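Side-chain contacts in putative esterase/lipase/thioesterase (Silicibacter sp., PDB 2PBL), which is probably a hydrolase of the alpha/beta-hydrolase fold that cleaves ester or thioester bonds: residues Ala134-Gly139 against Phe243-Pro248; Val164-Leu169 against Ser254-Val259; Tyr8-Tyr13 against Gly71-Ala76; His84-Ala89 against Val96-Tyr101; Phe66-Gly71 against Ser80-Leu85. All coordinates share one frame; numbering follows the deposited sequence. Where two conformers were deposited one is given.

Contact 1. Residues Ala134-Gly139 against Phe243-Pro248; sequences AGHSAG and FNVIEP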
# COMPACT_ATOMS: atom_id res chain seq x y z
N ALA A 134 -4.45 3.37 1.69
CA ALA A 134 -3.21 3.86 1.08
C ALA A 134 -2.23 2.70 1.07
O ALA A 134 -2.33 1.77 1.87
CB ALA A 134 -2.62 5.05 1.80
N GLY A 135 -1.30 2.76 0.16
CA GLY A 135 -0.33 1.69 0.00
C GLY A 135 0.84 2.17 -0.83
O GLY A 135 0.68 2.97 -1.76
N HIS A 136 2.02 1.65 -0.49
CA HIS A 136 3.26 2.09 -1.09
C HIS A 136 3.87 1.08 -2.04
O HIS A 136 4.07 -0.09 -1.65
CB HIS A 136 4.21 2.42 0.07
CG HIS A 136 5.59 2.83 -0.34
ND1 HIS A 136 6.71 2.24 0.19
CD2 HIS A 136 6.02 3.79 -1.19
CE1 HIS A 136 7.79 2.81 -0.32
NE2 HIS A 136 7.40 3.73 -1.18
N SER A 137 4.12 1.50 -3.27
CA SER A 137 4.86 0.66 -4.22
C SER A 137 4.00 -0.59 -4.56
O SER A 137 2.87 -0.40 -5.10
CB SER A 137 6.26 0.41 -3.65
OG SER A 137 7.18 0.00 -4.67
N ALA A 138 4.46 -1.80 -4.28
CA ALA A 138 3.62 -3.01 -4.44
C ALA A 138 2.30 -2.83 -3.69
O ALA A 138 1.23 -3.36 -4.11
CB ALA A 138 4.34 -4.25 -3.92
N GLY A 139 2.37 -2.15 -2.55
CA GLY A 139 1.17 -1.86 -1.73
C GLY A 139 0.25 -0.89 -2.39
O GLY A 139 -0.97 -0.89 -2.15
N PHE A 243 11.71 6.02 -0.77
CA PHE A 243 11.74 5.62 0.61
C PHE A 243 11.28 6.66 1.60
O PHE A 243 10.80 6.26 2.63
CB PHE A 243 13.11 5.08 1.01
CG PHE A 243 13.53 3.85 0.28
CD1 PHE A 243 12.64 3.07 -0.44
CD2 PHE A 243 14.83 3.40 0.43
CE1 PHE A 243 13.08 1.94 -1.09
CE2 PHE A 243 15.26 2.25 -0.21
CZ PHE A 243 14.39 1.53 -0.96
N ASN A 244 11.42 7.95 1.32
CA ASN A 244 10.91 8.96 2.27
C ASN A 244 9.56 9.58 1.89
O ASN A 244 9.01 10.41 2.66
CB ASN A 244 11.94 10.05 2.61
CG ASN A 244 12.29 10.90 1.47
OD1 ASN A 244 11.85 10.69 0.33
ND2 ASN A 244 13.12 11.93 1.75
N VAL A 245 9.03 9.21 0.73
CA VAL A 245 7.71 9.66 0.23
C VAL A 245 6.59 9.32 1.22
O VAL A 245 5.67 10.09 1.40
CB VAL A 245 7.38 9.09 -1.19
CG1 VAL A 245 7.17 7.59 -1.20
CG2 VAL A 245 6.16 9.77 -1.78
N ILE A 246 6.75 8.18 1.91
CA ILE A 246 5.81 7.71 2.93
C ILE A 246 6.00 8.37 4.29
O ILE A 246 5.13 8.27 5.17
CB ILE A 246 5.93 6.17 3.12
CG1 ILE A 246 7.33 5.76 3.67
CG2 ILE A 246 5.63 5.45 1.82
CD1 ILE A 246 7.54 4.22 3.77
N GLU A 247 7.11 9.06 4.49
CA GLU A 247 7.39 9.65 5.82
C GLU A 247 6.33 10.56 6.36
O GLU A 247 6.03 10.45 7.55
CB GLU A 247 8.77 10.32 5.88
CG GLU A 247 9.85 9.28 5.87
CD GLU A 247 11.30 9.80 5.95
OE1 GLU A 247 11.55 11.05 5.87
OE2 GLU A 247 12.18 8.91 6.08
N PRO A 248 5.73 11.43 5.52
CA PRO A 248 4.65 12.30 6.02
C PRO A 248 3.43 11.63 6.65
O PRO A 248 2.61 12.31 7.31
CB PRO A 248 4.23 13.09 4.77
CG PRO A 248 5.49 13.08 3.93
CD PRO A 248 6.05 11.73 4.11

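Contact 2. Residues Val164-Leu169 against Ser254-Val259; sequences VPISPL and SDLVAV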
# COMPACT_ATOMS: atom_id res chain seq x y z
N VAL A 164 -5.44 6.17 -2.01
CA VAL A 164 -4.18 6.92 -2.24
C VAL A 164 -3.01 5.97 -2.39
O VAL A 164 -2.33 5.63 -1.41
CB VAL A 164 -3.88 7.97 -1.13
CG1 VAL A 164 -2.64 8.82 -1.49
CG2 VAL A 164 -5.08 8.87 -0.92
N PRO A 165 -2.76 5.51 -3.64
CA PRO A 165 -1.60 4.66 -3.95
C PRO A 165 -0.39 5.55 -4.05
O PRO A 165 -0.40 6.53 -4.80
CB PRO A 165 -1.93 4.15 -5.36
CG PRO A 165 -3.38 4.43 -5.56
CD PRO A 165 -3.60 5.68 -4.85
N ILE A 166 0.59 5.26 -3.21
CA ILE A 166 1.76 6.06 -3.10
C ILE A 166 2.84 5.34 -3.91
O ILE A 166 3.22 4.20 -3.59
CB ILE A 166 2.19 6.18 -1.63
CG1 ILE A 166 1.03 6.76 -0.77
CG2 ILE A 166 3.43 7.02 -1.56
CD1 ILE A 166 1.27 6.56 0.83
N SER A 167 3.30 5.97 -4.98
CA SER A 167 4.33 5.39 -5.84
C SER A 167 3.92 3.99 -6.28
O SER A 167 4.68 3.02 -6.14
CB SER A 167 5.65 5.37 -5.08
OG SER A 167 5.87 6.63 -4.44
N PRO A 168 2.71 3.87 -6.88
CA PRO A 168 2.22 2.55 -7.25
C PRO A 168 2.84 1.90 -8.52
O PRO A 168 3.40 2.57 -9.41
CB PRO A 168 0.75 2.83 -7.59
CG PRO A 168 0.80 4.25 -8.16
CD PRO A 168 1.74 4.93 -7.19
N LEU A 169 2.76 0.59 -8.55
CA LEU A 169 2.96 -0.16 -9.79
C LEU A 169 1.56 -0.32 -10.40
O LEU A 169 0.73 -1.08 -9.84
CB LEU A 169 3.60 -1.50 -9.50
CG LEU A 169 5.01 -1.14 -8.98
CD1 LEU A 169 5.56 -2.01 -7.92
CD2 LEU A 169 5.94 -1.05 -10.20
N SER A 254 0.35 16.63 7.78
CA SER A 254 0.87 16.51 6.43
C SER A 254 -0.21 16.55 5.38
O SER A 254 -1.37 16.18 5.64
CB SER A 254 1.68 15.23 6.30
OG SER A 254 0.88 14.06 6.45
N ASP A 255 0.16 17.02 4.19
CA ASP A 255 -0.76 17.03 3.08
C ASP A 255 -1.15 15.61 2.68
O ASP A 255 -2.26 15.40 2.26
CB ASP A 255 -0.19 17.75 1.89
CG ASP A 255 0.02 19.26 2.16
OD1 ASP A 255 -0.65 19.85 3.03
OD2 ASP A 255 0.84 19.84 1.46
N LEU A 256 -0.22 14.67 2.80
CA LEU A 256 -0.51 13.25 2.50
C LEU A 256 -1.59 12.73 3.48
O LEU A 256 -2.59 12.17 3.06
CB LEU A 256 0.74 12.41 2.63
CG LEU A 256 0.64 10.90 2.36
CD1 LEU A 256 0.10 10.55 0.97
CD2 LEU A 256 2.03 10.25 2.56
N VAL A 257 -1.42 12.97 4.77
CA VAL A 257 -2.47 12.58 5.74
C VAL A 257 -3.81 13.25 5.38
O VAL A 257 -4.88 12.64 5.49
CB VAL A 257 -2.08 12.85 7.19
CG1 VAL A 257 -3.28 12.70 8.11
CG2 VAL A 257 -1.03 11.87 7.61
N ALA A 258 -3.74 14.50 4.93
CA ALA A 258 -4.94 15.24 4.59
C ALA A 258 -5.74 14.62 3.42
O ALA A 258 -6.99 14.50 3.50
CB ALA A 258 -4.60 16.70 4.31
N VAL A 259 -5.04 14.22 2.34
CA VAL A 259 -5.73 13.65 1.17
C VAL A 259 -6.29 12.22 1.43
O VAL A 259 -7.32 11.82 0.87
CB VAL A 259 -4.85 13.70 -0.11
CG1 VAL A 259 -3.72 12.71 -0.07
CG2 VAL A 259 -5.70 13.46 -1.34

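Contact 3. Residues Tyr8-Tyr13 against Gly71-Ala76; sequences YANGAY and GGYWMA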
# COMPACT_ATOMS: atom_id res chain seq x y z
N TYR A 8 13.87 -0.16 -12.54
CA TYR A 8 13.05 -0.43 -11.35
C TYR A 8 13.82 -0.52 -10.01
O TYR A 8 13.25 -0.81 -8.95
CB TYR A 8 12.16 -1.67 -11.62
CG TYR A 8 11.04 -1.27 -12.49
CD1 TYR A 8 11.15 -1.31 -13.89
CD2 TYR A 8 9.86 -0.75 -11.94
CE1 TYR A 8 10.12 -0.88 -14.71
CE2 TYR A 8 8.85 -0.33 -12.75
CZ TYR A 8 8.98 -0.38 -14.14
OH TYR A 8 7.98 0.08 -14.96
N ALA A 9 15.12 -0.25 -10.04
CA ALA A 9 15.93 -0.32 -8.85
C ALA A 9 15.79 1.01 -8.14
O ALA A 9 16.14 2.05 -8.72
CB ALA A 9 17.38 -0.61 -9.22
N ASN A 10 15.26 1.00 -6.92
CA ASN A 10 15.13 2.22 -6.13
C ASN A 10 16.34 2.52 -5.27
O ASN A 10 16.95 3.59 -5.39
CB ASN A 10 13.86 2.17 -5.27
CG ASN A 10 12.58 2.15 -6.12
OD1 ASN A 10 12.34 3.04 -6.96
ND2 ASN A 10 11.76 1.10 -5.92
N GLY A 11 16.68 1.58 -4.39
CA GLY A 11 17.81 1.70 -3.47
C GLY A 11 19.12 2.20 -4.05
O GLY A 11 19.76 3.04 -3.45
N ALA A 12 19.49 1.69 -5.22
CA ALA A 12 20.73 2.08 -5.90
C ALA A 12 20.84 3.57 -6.17
O ALA A 12 21.95 4.07 -6.37
CB ALA A 12 20.87 1.34 -7.22
N TYR A 13 19.70 4.26 -6.21
CA TYR A 13 19.63 5.70 -6.48
C TYR A 13 19.22 6.55 -5.31
O TYR A 13 18.99 7.75 -5.48
CB TYR A 13 18.67 5.93 -7.64
CG TYR A 13 19.21 5.34 -8.88
CD1 TYR A 13 20.12 6.04 -9.65
CD2 TYR A 13 18.89 4.04 -9.24
CE1 TYR A 13 20.67 5.49 -10.79
CE2 TYR A 13 19.44 3.47 -10.37
CZ TYR A 13 20.33 4.21 -11.15
OH TYR A 13 20.90 3.68 -12.28
N GLY A 71 4.98 -1.96 0.94
CA GLY A 71 5.63 -2.41 -0.26
C GLY A 71 6.82 -3.34 -0.02
O GLY A 71 7.02 -3.90 1.09
N GLY A 72 7.63 -3.45 -1.06
CA GLY A 72 8.73 -4.42 -1.12
C GLY A 72 8.68 -5.37 -2.31
O GLY A 72 9.26 -6.47 -2.24
N TYR A 73 8.01 -4.93 -3.40
CA TYR A 73 7.89 -5.63 -4.66
C TYR A 73 7.30 -7.01 -4.43
O TYR A 73 7.78 -7.96 -5.00
CB TYR A 73 9.25 -5.71 -5.39
CG TYR A 73 9.64 -4.46 -6.21
CD1 TYR A 73 8.93 -4.12 -7.34
CD2 TYR A 73 10.76 -3.72 -5.90
CE1 TYR A 73 9.29 -3.03 -8.10
CE2 TYR A 73 11.12 -2.62 -6.64
CZ TYR A 73 10.39 -2.29 -7.75
OH TYR A 73 10.75 -1.21 -8.51
N TRP A 74 6.36 -7.13 -3.49
CA TRP A 74 5.69 -8.41 -3.20
C TRP A 74 6.65 -9.56 -2.82
O TRP A 74 6.27 -10.73 -2.91
CB TRP A 74 4.91 -8.84 -4.46
CG TRP A 74 3.95 -7.87 -5.06
CD1 TRP A 74 2.67 -7.63 -4.65
CD2 TRP A 74 4.16 -7.05 -6.21
NE1 TRP A 74 2.07 -6.71 -5.46
CE2 TRP A 74 2.97 -6.32 -6.42
CE3 TRP A 74 5.24 -6.85 -7.08
CZ2 TRP A 74 2.83 -5.43 -7.47
CZ3 TRP A 74 5.09 -5.97 -8.12
CH2 TRP A 74 3.90 -5.27 -8.32
N MSE A 75 7.89 -9.24 -2.43
CA MSE A 75 8.90 -10.26 -2.11
C MSE A 75 9.69 -10.02 -0.81
O MSE A 75 10.57 -10.84 -0.46
CB MSE A 75 9.83 -10.39 -3.30
CG MSE A 75 10.62 -9.15 -3.59
SE MSE A 75 11.85 -9.48 -5.08
CE MSE A 75 10.77 -9.93 -6.35
N ALA A 76 9.38 -8.94 -0.08
CA ALA A 76 10.08 -8.61 1.16
C ALA A 76 9.24 -7.72 2.05
O ALA A 76 8.27 -7.14 1.60
CB ALA A 76 11.44 -7.91 0.86

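Contact 4. Residues His84-Ala89 against Val96-Tyr101; sequences HLAVGA and VAMPSY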
# COMPACT_ATOMS: atom_id res chain seq x y z
N HIS A 84 4.72 2.80 12.78
CA HIS A 84 4.90 4.23 13.12
C HIS A 84 4.23 5.19 12.10
O HIS A 84 3.96 6.37 12.40
CB HIS A 84 6.40 4.52 13.23
CG HIS A 84 7.13 4.35 11.94
ND1 HIS A 84 7.31 3.12 11.33
CD2 HIS A 84 7.74 5.25 11.14
CE1 HIS A 84 8.00 3.29 10.21
NE2 HIS A 84 8.28 4.57 10.08
N LEU A 85 3.93 4.67 10.92
CA LEU A 85 3.25 5.47 9.90
C LEU A 85 1.74 5.66 10.22
O LEU A 85 1.03 6.38 9.52
CB LEU A 85 3.48 4.87 8.53
CG LEU A 85 4.95 4.72 8.08
CD1 LEU A 85 5.04 4.06 6.72
CD2 LEU A 85 5.71 6.08 8.06
N ALA A 86 1.26 5.02 11.28
CA ALA A 86 -0.14 5.16 11.71
C ALA A 86 -0.41 6.46 12.46
O ALA A 86 -1.57 6.89 12.59
CB ALA A 86 -0.52 3.96 12.60
N VAL A 87 0.65 7.14 12.89
CA VAL A 87 0.48 8.32 13.76
C VAL A 87 -0.44 9.45 13.22
O VAL A 87 -1.35 9.89 13.90
CB VAL A 87 1.89 8.87 14.21
CG1 VAL A 87 1.79 10.24 14.84
CG2 VAL A 87 2.53 7.86 15.16
N GLY A 88 -0.22 9.90 12.01
CA GLY A 88 -0.99 11.03 11.50
C GLY A 88 -2.49 10.77 11.45
O GLY A 88 -3.29 11.59 11.92
N ALA A 89 -2.88 9.61 10.91
CA ALA A 89 -4.31 9.26 10.83
C ALA A 89 -4.89 8.99 12.21
O ALA A 89 -6.01 9.36 12.46
CB ALA A 89 -4.52 8.05 9.93
N VAL A 96 -6.30 2.32 12.38
CA VAL A 96 -5.41 2.03 11.28
C VAL A 96 -5.02 0.56 11.20
O VAL A 96 -4.47 0.00 12.14
CB VAL A 96 -4.12 2.93 11.39
CG1 VAL A 96 -3.12 2.59 10.28
CG2 VAL A 96 -4.51 4.40 11.37
N ALA A 97 -5.30 -0.07 10.05
CA ALA A 97 -4.97 -1.46 9.87
C ALA A 97 -3.79 -1.60 8.94
O ALA A 97 -3.75 -0.94 7.91
CB ALA A 97 -6.20 -2.24 9.30
N MSE A 98 -2.92 -2.56 9.22
CA MSE A 98 -1.76 -2.85 8.39
C MSE A 98 -1.58 -4.34 8.17
O MSE A 98 -1.14 -5.05 9.03
CB MSE A 98 -0.50 -2.23 8.98
CG MSE A 98 -0.49 -0.74 8.79
SE MSE A 98 1.16 0.08 9.47
CE MSE A 98 0.83 1.90 9.09
N PRO A 99 -1.93 -4.85 6.97
CA PRO A 99 -1.72 -6.29 6.86
C PRO A 99 -0.35 -6.69 6.34
O PRO A 99 0.37 -5.90 5.68
CB PRO A 99 -2.75 -6.68 5.79
CG PRO A 99 -2.73 -5.51 4.90
CD PRO A 99 -2.58 -4.30 5.78
N SER A 100 -0.02 -7.95 6.66
CA SER A 100 1.05 -8.67 6.04
C SER A 100 0.33 -9.54 5.00
O SER A 100 -0.94 -9.59 4.95
CB SER A 100 1.76 -9.57 7.07
OG SER A 100 2.66 -8.88 7.90
N TYR A 101 1.13 -10.24 4.23
CA TYR A 101 0.69 -11.10 3.17
C TYR A 101 1.84 -11.99 2.78
O TYR A 101 3.00 -11.66 3.05
CB TYR A 101 0.23 -10.25 2.00
CG TYR A 101 1.18 -9.14 1.56
CD1 TYR A 101 2.20 -9.38 0.61
CD2 TYR A 101 1.03 -7.84 2.05
CE1 TYR A 101 3.06 -8.35 0.21
CE2 TYR A 101 1.87 -6.81 1.63
CZ TYR A 101 2.88 -7.06 0.74
OH TYR A 101 3.68 -5.99 0.37

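Contact 5. Residues Phe66-Gly71 against Ser80-Leu85; sequences FVFVHG and SSWSHL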
# COMPACT_ATOMS: atom_id res chain seq x y z
N PHE A 66 -8.59 3.24 8.28
CA PHE A 66 -7.56 3.50 7.29
C PHE A 66 -6.70 2.26 7.18
O PHE A 66 -6.13 1.84 8.18
CB PHE A 66 -6.74 4.75 7.69
CG PHE A 66 -5.37 4.87 7.01
CD1 PHE A 66 -5.16 4.57 5.70
CD2 PHE A 66 -4.32 5.42 7.71
CE1 PHE A 66 -3.93 4.79 5.12
CE2 PHE A 66 -3.09 5.62 7.15
CZ PHE A 66 -2.90 5.31 5.85
N VAL A 67 -6.63 1.67 5.98
CA VAL A 67 -5.75 0.50 5.78
C VAL A 67 -4.52 0.93 5.02
O VAL A 67 -4.62 1.48 3.91
CB VAL A 67 -6.40 -0.63 5.02
CG1 VAL A 67 -5.45 -1.86 4.90
CG2 VAL A 67 -7.73 -1.02 5.68
N PHE A 68 -3.35 0.61 5.56
CA PHE A 68 -2.11 0.88 4.85
C PHE A 68 -1.46 -0.43 4.41
O PHE A 68 -1.25 -1.32 5.22
CB PHE A 68 -1.17 1.73 5.67
CG PHE A 68 0.17 1.87 5.03
CD1 PHE A 68 0.40 2.82 4.03
CD2 PHE A 68 1.22 1.03 5.40
CE1 PHE A 68 1.66 2.93 3.44
CE2 PHE A 68 2.45 1.10 4.84
CZ PHE A 68 2.70 2.09 3.86
N VAL A 69 -1.16 -0.54 3.11
CA VAL A 69 -0.53 -1.75 2.59
C VAL A 69 0.90 -1.42 2.16
O VAL A 69 1.13 -0.61 1.27
CB VAL A 69 -1.32 -2.37 1.42
CG1 VAL A 69 -0.68 -3.69 1.03
CG2 VAL A 69 -2.81 -2.57 1.80
N HIS A 70 1.84 -2.11 2.79
CA HIS A 70 3.25 -1.91 2.61
C HIS A 70 3.81 -2.48 1.32
O HIS A 70 3.20 -3.36 0.68
CB HIS A 70 4.02 -2.47 3.82
CG HIS A 70 4.20 -3.96 3.82
ND1 HIS A 70 5.15 -4.59 3.05
CD2 HIS A 70 3.62 -4.93 4.57
CE1 HIS A 70 5.12 -5.89 3.28
NE2 HIS A 70 4.20 -6.12 4.21
N GLY A 71 4.98 -1.96 0.94
CA GLY A 71 5.63 -2.41 -0.26
C GLY A 71 6.82 -3.34 -0.02
O GLY A 71 7.02 -3.90 1.09
N SER A 80 5.40 -5.36 10.22
CA SER A 80 6.12 -4.85 11.38
C SER A 80 7.08 -3.69 11.13
O SER A 80 7.50 -3.06 12.10
CB SER A 80 6.87 -5.95 12.12
OG SER A 80 8.03 -6.40 11.42
N SER A 81 7.44 -3.42 9.89
CA SER A 81 8.32 -2.28 9.60
C SER A 81 7.62 -0.93 9.41
O SER A 81 8.30 0.08 9.18
CB SER A 81 9.09 -2.58 8.33
OG SER A 81 10.05 -3.61 8.58
N TRP A 82 6.30 -0.88 9.59
CA TRP A 82 5.56 0.33 9.20
C TRP A 82 4.57 0.94 10.17
O TRP A 82 3.93 1.92 9.84
CB TRP A 82 4.80 0.03 7.91
CG TRP A 82 5.55 -0.84 6.93
CD1 TRP A 82 5.44 -2.19 6.81
CD2 TRP A 82 6.61 -0.44 6.05
NE1 TRP A 82 6.33 -2.66 5.88
CE2 TRP A 82 7.05 -1.60 5.38
CE3 TRP A 82 7.19 0.79 5.72
CZ2 TRP A 82 8.07 -1.56 4.43
CZ3 TRP A 82 8.19 0.82 4.78
CH2 TRP A 82 8.61 -0.34 4.12
N SER A 83 4.46 0.38 11.37
CA SER A 83 3.48 0.78 12.37
C SER A 83 3.51 2.25 12.66
O SER A 83 2.46 2.90 12.77
CB SER A 83 3.71 -0.02 13.66
OG SER A 83 3.92 -1.38 13.29
N HIS A 84 4.72 2.80 12.78
CA HIS A 84 4.90 4.23 13.12
C HIS A 84 4.23 5.19 12.10
O HIS A 84 3.96 6.37 12.40
CB HIS A 84 6.40 4.52 13.23
CG HIS A 84 7.13 4.35 11.94
ND1 HIS A 84 7.31 3.12 11.33
CD2 HIS A 84 7.74 5.25 11.14
CE1 HIS A 84 8.00 3.29 10.21
NE2 HIS A 84 8.28 4.57 10.08
N LEU A 85 3.93 4.67 10.92
CA LEU A 85 3.25 5.47 9.90
C LEU A 85 1.74 5.66 10.22
O LEU A 85 1.03 6.38 9.52
CB LEU A 85 3.48 4.87 8.53
CG LEU A 85 4.95 4.72 8.08
CD1 LEU A 85 5.04 4.06 6.72
CD2 LEU A 85 5.71 6.08 8.06

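Contact 1. Residues Ala134-Gly139 against Phe243-Pro248
The H136 ring has a side chain over each face: I246 CG2 sits on one, and CB of its own neighbour S137 on the other. The I246 methyl comes closest to the rim, 3.4 Å from H136 CG, yet it is only 18° off the ring normal and 3.5 Å from the centroid of the H136 ring, a clear CH-pi contact. V245 approaches obliquely, its CG1 3.9 Å from H136 NE2. With CG anti to the backbone N (chi1 177°), H136 leaves the strand end as a blade between S137 and the loop 243-248. On the loop side, the longer branch of I246 ends in CD1, 4.2 Å from H136 ND1. H242 also meets this ring, at a slant, and its NE2 is hydrogen-bonded to S137 OG. Cutting H136 back to an alanine is likely to open a gap between I246 and S137, leaving the methyl without its ring face and H242 with less to rest on. The sequence G135-H136-S137-A138-G139, a sharp turn from strand into helix, is consistent with the nucleophile elbow of alpha/beta hydrolases, with S137 and H242 as probable members of its triad.

Contact 2. Residues Val164-Leu169 against Ser254-Val259
V164 starts the contact by splitting its two methyls between two residues of the helix 255-259. Its CG1, anti to the backbone N, meets L256 CD1 at 4.1 Å. The other methyl, CG2, heads for V259 and stands 4.2 Å from V259 CG1; since V259 was modelled in two conformers, this second touch is the less certain of the two. Two residues on, I166 faces the same helix, and the end of its chain does the work: I166 CD1 lies 4.1 Å from L256 CD2 and 4.2 Å from L256 CD1. L256 therefore sets both of its methyls against the strand, one shared between V164 and I166. Its CG is anti to the backbone N (chi1 -180°), which carries the branch out from the helix to the strand. S167 OG is hydrogen-bonded to E215 OE2.

The helix begins at S254, whose OG caps it by accepting from V257 N at 3.0 Å; the same hydroxyl is also hydrogen-bonded to the carbonyls of P248 and D251, which ties the helix start to the preceding loop. The short strand and helix segments run roughly antiparallel, at 145°, with their axes 10.5 Å apart. W210 of the neighbouring strand 206-212 touches both L256 and V259. The aliphatic packing of V164 and I166 on L256 and V259 joins the C-terminal helix to the central sheet of an alpha/beta hydrolase.

Contact 3. Residues Tyr8-Tyr13 against Gly71-Ala76
Y73 reaches Y8 and N10 from a tight loop that starts with the glycine pair G71-G72. At G72 the backbone takes a shape that suits glycine alone, since a CB there would be jammed against the carbonyl before it and against A76 O. Y73 follows, with CG anti to the carbonyl carbon (chi1 -82°), which brings the hydroxyl end of the ring to the 8-13 loop. Its OH donates to Y8 O over 2.6 Å, in the carbonyl plane and on a lone pair, with a C=O...O angle of 129°. Y73 OH also lies 3.4 Å from Y8 CB and in the plane of the Y8 ring, at its edge, 3.6 Å from Y8 CD2. The amide of N10 runs nearly parallel to the Y73 ring, 10° between planes, but approaches it obliquely, with N10 ND2 3.8 Å from Y73 CE2. Next, W74 leaves this contact to pack on A138, and M75 N closes the turn back onto G72 O.

The H70-G71-G72 sequence is consistent with the oxyanion loop of hormone-sensitive-lipase-like esterases. The phenol spends its proton on a main-chain carbonyl, which probably helps hold the ring's hydroxyl end in place. The two neighbours use their polar ends elsewhere: Y8 OH on Q222 NE2, and N10 ND2 on an unidentified bound molecule, suggesting that this loop pair borders a pocket.

Contact 4. Residues His84-Ala89 against Val96-Tyr101
In the beta-alpha-beta crossover made by strand 64-69, helix 87-91 and strand 94-99, this contact sets L85, A86 and A89 of the connection against V96 and M98 of the second strand. The backbones come close, with the CA atoms of A86 and V96 6.1 Å apart, because alanines face the strand. V96 uses both branches. Its CG1, anti to the backbone N (chi1 177°), packs 3.7 Å from A86 CB, while CG2 goes to the next turn and meets A89 CB at 3.9 Å. The valine thus reaches across from A86 to A89, with one methyl on each alanine, and the small CB atoms meet it closely.

Two residues on, M98 points to the same side. It is a selenomethionine, introduced as a label, and its chain is fully extended beyond CG, so that only the terminal methyl arrives at the connection. F66 and F68 of strand 64-69 back this layer, F66 touching V96 and A89, and F68 touching M98. A97 and P99, alternating with these residues, lie against helix 109-126 instead, so the two sets of side chains serve the two layers of helices of the alpha/beta/alpha sandwich. L85 goes on to touch I246 and L249 in the late loop. The M98 methyl fits into the bend of the chain before the helix: CE is 4.0 Å from L85 CB and 3.8 Å from A86 N.

Contact 5. Residues Phe66-Gly71 against Ser80-Leu85
Strand 64-69 of the alpha/beta-hydrolase sheet runs out into H70-G71, and here that strand end meets W82 and L85 of the connection leading to helix 87-91. The aromatic part is a CH-pi contact more than a stack. H70 CB sits over the five-membered ring of W82, 3.4 Å from its centroid and 3.1 Å from W82 NE1. The H70 ring itself lies nearly parallel to that five-membered ring, 15° between planes, but is slid aside so that the two barely overlap. S81 CB covers the other face of the indole. H70 CG occupies the crowded position between backbone N and carbonyl carbon (chi1 79°), which turns the imidazole back over its own chain; the ring that stacks on the imidazole is Y101.

Apolar contacts continue inward. F68 CE2 lies 4.0 Å from W82 CB, and F68 CZ 4.2 Å from L85 CD1, both obliquely, so that F68 touches both residues. The indole also meets W24 and F77, and I246 touches it. With an alanine in place of W82, H70 CB would probably lose the ring face it sits over and I246 a packing partner, while F68 would keep its contact with CB.

Among polar interactions, W82 NE1 makes a weak hydrogen bond to D78 O, and H70 O accepts from Y101 OH. The imidazole is held at the turn by H70 ND1, which donates to G71 O over 2.8 Å at a N-H...O angle of 160°, the oxygen lying in the plane of the ring.

Overall arrangement
From the N terminus, the 8-13 loop waits until 71-76 for its partner, so contact 3 closes the first long loop. Contact 5 opens at 66-71, before contact 3 has closed, and ends at 80-85; the two cross and share G71. Contact 4 starts where contact 5 ends, sharing H84 and L85, and returns the chain to the sheet at 96-101. Further on, 134-139 opens contact 1 and 164-169 opens contact 2; they close in the same order at 243-248 and 254-259, and so cross. Strands of one sheet are thereby joined to the crossover connection (contacts 5 and 4), the late loop (contact 1) and helix 255-261 (contact 2), while contact 3 ties in the N-terminal loop.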